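Local coordinates for antiterminator Q protein (Enterobacteria phage SfI, PDB 6JNY), which probably modifies RNA polymerase so that it reads through transcription terminators, as the phage factor behind Q-dependent antitermination, at residues F81-S86 against R128-I133; W15-L20 against L85-H90. All blocks are in the same frame, centred on the assembly; numbering follows the deposited sequence.

Contact 1: residues F81-S86 against R128-I133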
loop_
_atom_site.group_PDB
_atom_site.type_symbol
_atom_site.label_atom_id
_atom_site.label_comp_id
_atom_site.label_asym_id
_atom_site.label_seq_id
_atom_site.Cartn_x
_atom_site.Cartn_y
_atom_site.Cartn_z
ATOM N N PHE A 81 0.284 3.044 -4.350
ATOM C CA PHE A 81 0.641 3.768 -3.135
ATOM C C PHE A 81 -0.615 4.212 -2.389
ATOM O O PHE A 81 -0.729 4.010 -1.175
ATOM C CB PHE A 81 1.519 4.965 -3.522
ATOM C CG PHE A 81 2.473 5.445 -2.444
ATOM C CD1 PHE A 81 2.288 5.156 -1.093
ATOM C CD2 PHE A 81 3.577 6.223 -2.804
ATOM C CE1 PHE A 81 3.190 5.627 -0.137
ATOM C CE2 PHE A 81 4.478 6.697 -1.853
ATOM C CZ PHE A 81 4.285 6.406 -0.521
ATOM N N GLY A 82 -1.586 4.766 -3.113
ATOM C CA GLY A 82 -2.815 5.201 -2.466
ATOM C C GLY A 82 -3.591 4.052 -1.852
ATOM O O GLY A 82 -4.136 4.175 -0.749
ATOM N N ILE A 83 -3.638 2.912 -2.550
ATOM C CA ILE A 83 -4.344 1.752 -2.019
ATOM C C ILE A 83 -3.660 1.238 -0.761
ATOM O O ILE A 83 -4.321 0.870 0.219
ATOM C CB ILE A 83 -4.478 0.673 -3.107
ATOM C CG1 ILE A 83 -5.553 1.080 -4.118
ATOM C CG2 ILE A 83 -4.778 -0.689 -2.503
ATOM C CD1 ILE A 83 -5.510 0.298 -5.395
ATOM N N LEU A 84 -2.323 1.197 -0.769
ATOM C CA LEU A 84 -1.585 0.821 0.425
ATOM C C LEU A 84 -1.912 1.736 1.597
ATOM O O LEU A 84 -2.097 1.263 2.725
ATOM C CB LEU A 84 -0.080 0.865 0.127
ATOM C CG LEU A 84 0.862 0.334 1.207
ATOM C CD1 LEU A 84 0.830 -1.180 1.235
ATOM C CD2 LEU A 84 2.304 0.824 0.964
ATOM N N LEU A 85 -1.978 3.053 1.348
ATOM C CA LEU A 85 -2.283 4.002 2.419
ATOM C C LEU A 85 -3.725 3.866 2.911
ATOM O O LEU A 85 -3.968 3.911 4.119
ATOM C CB LEU A 85 -1.975 5.435 1.968
ATOM C CG LEU A 85 -0.473 5.749 1.824
ATOM C CD1 LEU A 85 -0.264 7.063 1.063
ATOM C CD2 LEU A 85 0.202 5.797 3.171
ATOM N N SER A 86 -4.674 3.651 1.997
ATOM C CA SER A 86 -6.058 3.402 2.411
ATOM C C SER A 86 -6.135 2.211 3.357
ATOM O O SER A 86 -6.751 2.286 4.423
ATOM C CB SER A 86 -6.939 3.170 1.187
ATOM O OG SER A 86 -7.078 4.362 0.429
ATOM N N ARG A 128 -10.577 -8.413 -6.953
ATOM C CA ARG A 128 -9.375 -9.188 -7.239
ATOM C C ARG A 128 -8.182 -8.274 -7.491
ATOM O O ARG A 128 -7.078 -8.531 -6.994
ATOM C CB ARG A 128 -9.613 -10.110 -8.437
ATOM C CG ARG A 128 -8.397 -10.952 -8.775
ATOM C CD ARG A 128 -8.614 -11.867 -9.975
ATOM N NE ARG A 128 -9.202 -11.187 -11.126
ATOM C CZ ARG A 128 -8.521 -10.435 -11.987
ATOM N NH1 ARG A 128 -7.215 -10.252 -11.832
ATOM N NH2 ARG A 128 -9.149 -9.865 -13.010
ATOM N N GLU A 129 -8.389 -7.192 -8.247
ATOM C CA GLU A 129 -7.289 -6.279 -8.546
ATOM C C GLU A 129 -6.776 -5.584 -7.292
ATOM O O GLU A 129 -5.564 -5.395 -7.147
ATOM C CB GLU A 129 -7.704 -5.278 -9.621
ATOM C CG GLU A 129 -7.770 -5.936 -10.999
ATOM C CD GLU A 129 -8.308 -5.031 -12.080
ATOM O OE1 GLU A 129 -8.606 -3.854 -11.795
ATOM O OE2 GLU A 129 -8.430 -5.506 -13.233
ATOM N N VAL A 130 -7.664 -5.191 -6.374
ATOM C CA VAL A 130 -7.187 -4.562 -5.144
ATOM C C VAL A 130 -6.332 -5.536 -4.342
ATOM O O VAL A 130 -5.262 -5.177 -3.832
ATOM C CB VAL A 130 -8.360 -4.005 -4.319
ATOM C CG1 VAL A 130 -7.904 -3.693 -2.888
ATOM C CG2 VAL A 130 -8.922 -2.770 -5.000
ATOM N N ASP A 131 -6.791 -6.780 -4.220
ATOM C CA ASP A 131 -6.019 -7.801 -3.526
ATOM C C ASP A 131 -4.664 -8.001 -4.188
ATOM O O ASP A 131 -3.637 -8.108 -3.501
ATOM C CB ASP A 131 -6.815 -9.108 -3.521
ATOM C CG ASP A 131 -7.739 -9.219 -2.327
ATOM O OD1 ASP A 131 -8.417 -8.215 -2.004
ATOM O OD2 ASP A 131 -7.784 -10.306 -1.708
ATOM N N GLU A 132 -4.637 -8.028 -5.524
ATOM C CA GLU A 132 -3.382 -8.245 -6.239
ATOM C C GLU A 132 -2.444 -7.059 -6.069
ATOM O O GLU A 132 -1.224 -7.233 -5.941
ATOM C CB GLU A 132 -3.660 -8.484 -7.723
ATOM C CG GLU A 132 -4.179 -9.866 -8.047
ATOM C CD GLU A 132 -4.712 -9.962 -9.465
ATOM O OE1 GLU A 132 -4.571 -8.976 -10.226
ATOM O OE2 GLU A 132 -5.259 -11.026 -9.823
ATOM N N ILE A 133 -2.987 -5.845 -6.090
ATOM C CA ILE A 133 -2.161 -4.655 -5.911
ATOM C C ILE A 133 -1.535 -4.638 -4.520
ATOM O O ILE A 133 -0.338 -4.358 -4.364
ATOM C CB ILE A 133 -2.984 -3.389 -6.214
ATOM C CG1 ILE A 133 -3.270 -3.288 -7.718
ATOM C CG2 ILE A 133 -2.284 -2.133 -5.688
ATOM C CD1 ILE A 133 -4.395 -2.317 -8.041
#
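Ile83 meets Ile133 and Val130 through methyl groups alone, and no hydrogen bond crosses between 81-86 and 128-133. The closest touch is end to end: Ile83 CD1 lies 3.9 Å from Ile133 CD1 and, a little farther off, 4.1 Å from Ile133 CG2, while the two side chains cross at about a right angle. Extension of Ile83 about its outer bond (chi2 165°) carries CD1 away from its own helix into this meeting. The other branch of Ile83 turns to Val130, where CG2 of Ile83 comes within 4.4 Å of CG1 of Val130, a looser touch. A forked isoleucine suits this place because one residue can reach two partners, and the compact valine fits where the two backbones approach most, with 7.6 Å between the CA atoms of Ile83 and Val130.

On helix 123-155, away from the contact, Arg128 NH1 holds Glu132 OE2 at 2.9 Å, a salt bridge one turn along the exposed side; the oxygen lies in the guanidinium plane but is approached 29° out of the carboxylate plane, on its syn side. Long charged chains suit this exposed side; the branched apolar ones suit the largely buried face toward helix 78-90.

The contact ties helix 78-90 to the early part of the long helix 123-155, where Leu134 also packs on Ile83. Helix 94-103 adds a third wall, its Ile97 and Tyr101 touching Val130, and Glu129 pairs with Arg108 at the start of strand 108-112. On another side of helix 78-90, Phe81 packs against helices 38-45 and 60-74.

Contact 2: residues W15-L20 against L85-H90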
loop_
_atom_site.group_PDB
_atom_site.type_symbol
_atom_site.label_atom_id
_atom_site.label_comp_id
_atom_site.label_asym_id
_atom_site.label_seq_id
_atom_site.Cartn_x
_atom_site.Cartn_y
_atom_site.Cartn_z
ATOM N N TRP A 15 5.143 -10.894 9.185
ATOM C CA TRP A 15 6.119 -9.934 9.677
ATOM C C TRP A 15 5.901 -8.568 9.047
ATOM O O TRP A 15 5.798 -7.554 9.749
ATOM C CB TRP A 15 7.516 -10.462 9.342
ATOM C CG TRP A 15 8.640 -9.585 9.754
ATOM C CD1 TRP A 15 9.240 -9.542 10.977
ATOM C CD2 TRP A 15 9.318 -8.612 8.940
ATOM N NE1 TRP A 15 10.243 -8.602 10.980
ATOM C CE2 TRP A 15 10.310 -8.013 9.743
ATOM C CE3 TRP A 15 9.168 -8.180 7.621
ATOM C CZ2 TRP A 15 11.167 -7.020 9.260
ATOM C CZ3 TRP A 15 10.022 -7.199 7.136
ATOM C CH2 TRP A 15 11.013 -6.631 7.953
ATOM N N LEU A 16 5.815 -8.521 7.716
ATOM C CA LEU A 16 5.699 -7.232 7.042
ATOM C C LEU A 16 4.344 -6.592 7.302
ATOM O O LEU A 16 4.263 -5.382 7.539
ATOM C CB LEU A 16 5.948 -7.378 5.543
ATOM C CG LEU A 16 5.743 -6.089 4.738
ATOM C CD1 LEU A 16 6.656 -4.977 5.258
ATOM C CD2 LEU A 16 5.986 -6.351 3.273
ATOM N N ASN A 17 3.269 -7.378 7.253
ATOM C CA ASN A 17 1.947 -6.835 7.543
ATOM C C ASN A 17 1.909 -6.233 8.937
ATOM O O ASN A 17 1.302 -5.172 9.145
ATOM C CB ASN A 17 0.894 -7.929 7.409
ATOM C CG ASN A 17 -0.486 -7.431 7.738
ATOM O OD1 ASN A 17 -1.109 -6.730 6.941
ATOM N ND2 ASN A 17 -0.957 -7.769 8.930
ATOM N N GLY A 18 2.553 -6.883 9.904
ATOM C CA GLY A 18 2.588 -6.336 11.249
ATOM C C GLY A 18 3.262 -4.978 11.287
ATOM O O GLY A 18 2.747 -4.029 11.886
ATOM N N TRP A 19 4.425 -4.862 10.639
ATOM C CA TRP A 19 5.127 -3.579 10.600
ATOM C C TRP A 19 4.300 -2.523 9.886
ATOM O O TRP A 19 4.258 -1.364 10.318
ATOM C CB TRP A 19 6.487 -3.742 9.915
ATOM C CG TRP A 19 7.570 -4.159 10.842
ATOM C CD1 TRP A 19 8.318 -5.309 10.772
ATOM C CD2 TRP A 19 8.048 -3.441 11.987
ATOM N NE1 TRP A 19 9.222 -5.345 11.809
ATOM C CE2 TRP A 19 9.076 -4.211 12.565
ATOM C CE3 TRP A 19 7.703 -2.224 12.585
ATOM C CZ2 TRP A 19 9.768 -3.799 13.706
ATOM C CZ3 TRP A 19 8.396 -1.820 13.714
ATOM C CH2 TRP A 19 9.415 -2.603 14.257
ATOM N N LEU A 20 3.637 -2.896 8.790
ATOM C CA LEU A 20 2.855 -1.912 8.049
ATOM C C LEU A 20 1.614 -1.468 8.817
ATOM O O LEU A 20 1.183 -0.324 8.667
ATOM C CB LEU A 20 2.515 -2.415 6.645
ATOM C CG LEU A 20 3.733 -2.575 5.723
ATOM C CD1 LEU A 20 3.287 -3.135 4.393
ATOM C CD2 LEU A 20 4.461 -1.238 5.535
ATOM N N LEU A 85 -1.978 3.053 1.348
ATOM C CA LEU A 85 -2.283 4.002 2.419
ATOM C C LEU A 85 -3.725 3.866 2.911
ATOM O O LEU A 85 -3.968 3.911 4.119
ATOM C CB LEU A 85 -1.975 5.435 1.968
ATOM C CG LEU A 85 -0.473 5.749 1.824
ATOM C CD1 LEU A 85 -0.264 7.063 1.063
ATOM C CD2 LEU A 85 0.202 5.797 3.171
ATOM N N SER A 86 -4.674 3.651 1.997
ATOM C CA SER A 86 -6.058 3.402 2.411
ATOM C C SER A 86 -6.135 2.211 3.357
ATOM O O SER A 86 -6.751 2.286 4.423
ATOM C CB SER A 86 -6.939 3.170 1.187
ATOM O OG SER A 86 -7.078 4.362 0.429
ATOM N N TYR A 87 -5.460 1.112 3.009
ATOM C CA TYR A 87 -5.559 -0.098 3.817
ATOM C C TYR A 87 -4.826 0.051 5.146
ATOM O O TYR A 87 -5.366 -0.283 6.205
ATOM C CB TYR A 87 -4.996 -1.277 3.021
ATOM C CG TYR A 87 -5.173 -2.624 3.674
ATOM C CD1 TYR A 87 -4.068 -3.334 4.133
ATOM C CD2 TYR A 87 -6.420 -3.224 3.772
ATOM C CE1 TYR A 87 -4.207 -4.584 4.706
ATOM C CE2 TYR A 87 -6.565 -4.465 4.347
ATOM C CZ TYR A 87 -5.466 -5.148 4.806
ATOM O OH TYR A 87 -5.603 -6.388 5.377
ATOM N N TYR A 88 -3.570 0.514 5.112
ATOM C CA TYR A 88 -2.776 0.520 6.336
ATOM C C TYR A 88 -2.921 1.795 7.154
ATOM O O TYR A 88 -2.979 1.713 8.380
ATOM C CB TYR A 88 -1.291 0.228 6.031
ATOM C CG TYR A 88 -1.048 -1.222 5.720
ATOM C CD1 TYR A 88 -1.205 -2.192 6.695
ATOM C CD2 TYR A 88 -0.718 -1.616 4.436
ATOM C CE1 TYR A 88 -0.984 -3.534 6.412
ATOM C CE2 TYR A 88 -0.507 -2.951 4.137
ATOM C CZ TYR A 88 -0.650 -3.899 5.132
ATOM O OH TYR A 88 -0.433 -5.224 4.842
ATOM N N ALA A 89 -2.938 2.963 6.513
ATOM C CA ALA A 89 -3.032 4.208 7.271
ATOM C C ALA A 89 -4.470 4.479 7.703
ATOM O O ALA A 89 -4.759 4.560 8.902
ATOM C CB ALA A 89 -2.450 5.371 6.465
ATOM N N HIS A 90 -5.392 4.561 6.741
ATOM C CA HIS A 90 -6.780 4.823 7.113
ATOM C C HIS A 90 -7.466 3.608 7.714
ATOM O O HIS A 90 -8.448 3.774 8.446
ATOM C CB HIS A 90 -7.603 5.316 5.933
ATOM C CG HIS A 90 -8.998 5.703 6.314
ATOM N ND1 HIS A 90 -10.089 4.909 6.041
ATOM C CD2 HIS A 90 -9.470 6.778 6.986
ATOM C CE1 HIS A 90 -11.181 5.492 6.509
ATOM N NE2 HIS A 90 -10.832 6.626 7.086
HETATM O O HOH W 1 -3.684 -7.765 6.406
#
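Leu20 sets its CB over the centre of the Tyr88 ring, 3.6 Å from the centroid and 7° off the normal, a CH-pi contact. CD1 of Leu20 continues across the same ring, 3.8 Å from Tyr88 CE2. Over the opposite face stands the edge of Tyr87, its CD1 3.5 Å above the plane of the Tyr88 ring, so the ring is clamped on both faces. A tyrosine suits the place, offering a broad apolar face to leucine and a hydroxyl at its far end. Asn17, with CG anti to its backbone nitrogen (chi1 178°), brings OD1 to the ring edge, where Tyr88 OH donates to a lone pair in the amide plane, 2.7 Å away.

The protein's sequence family is grouped with helix-turn-helix proteins. Here its helices 10-28 and 78-90 meet at 63° between segment axes, and helix 78-90 has a wider pi-type turn at 86-90, where Leu85 O accepts from both Ala89 N and His90 N.

The side toward Tyr87 is looser and wetter. Asn17 OD1 comes no nearer than 4.4 Å to the Tyr87 ring, at CE1, but it also accepts from a water at 2.8 Å, which in turn lies 2.6 Å from Tyr87 OH, bridging two partly exposed residues.

In the fold
Contacts 1 and 2 share helix 78-90, and their centres lie about 11 Å apart. Each is near the middle of the chain, with centres about 6 Å and 7 Å from its centre. The earlier turns of the helix serve contact 1 through Ile83, the later ones contact 2 through Tyr88; Leu85 and Ser86 belong to both ranges but touch across neither. Helix 123-155 connects the two sites: its Leu138 meets both Leu84 and Tyr88. Contact 1 is wholly apolar, whereas contact 2 adds hydroxyl, amide and water, as befits its less buried setting.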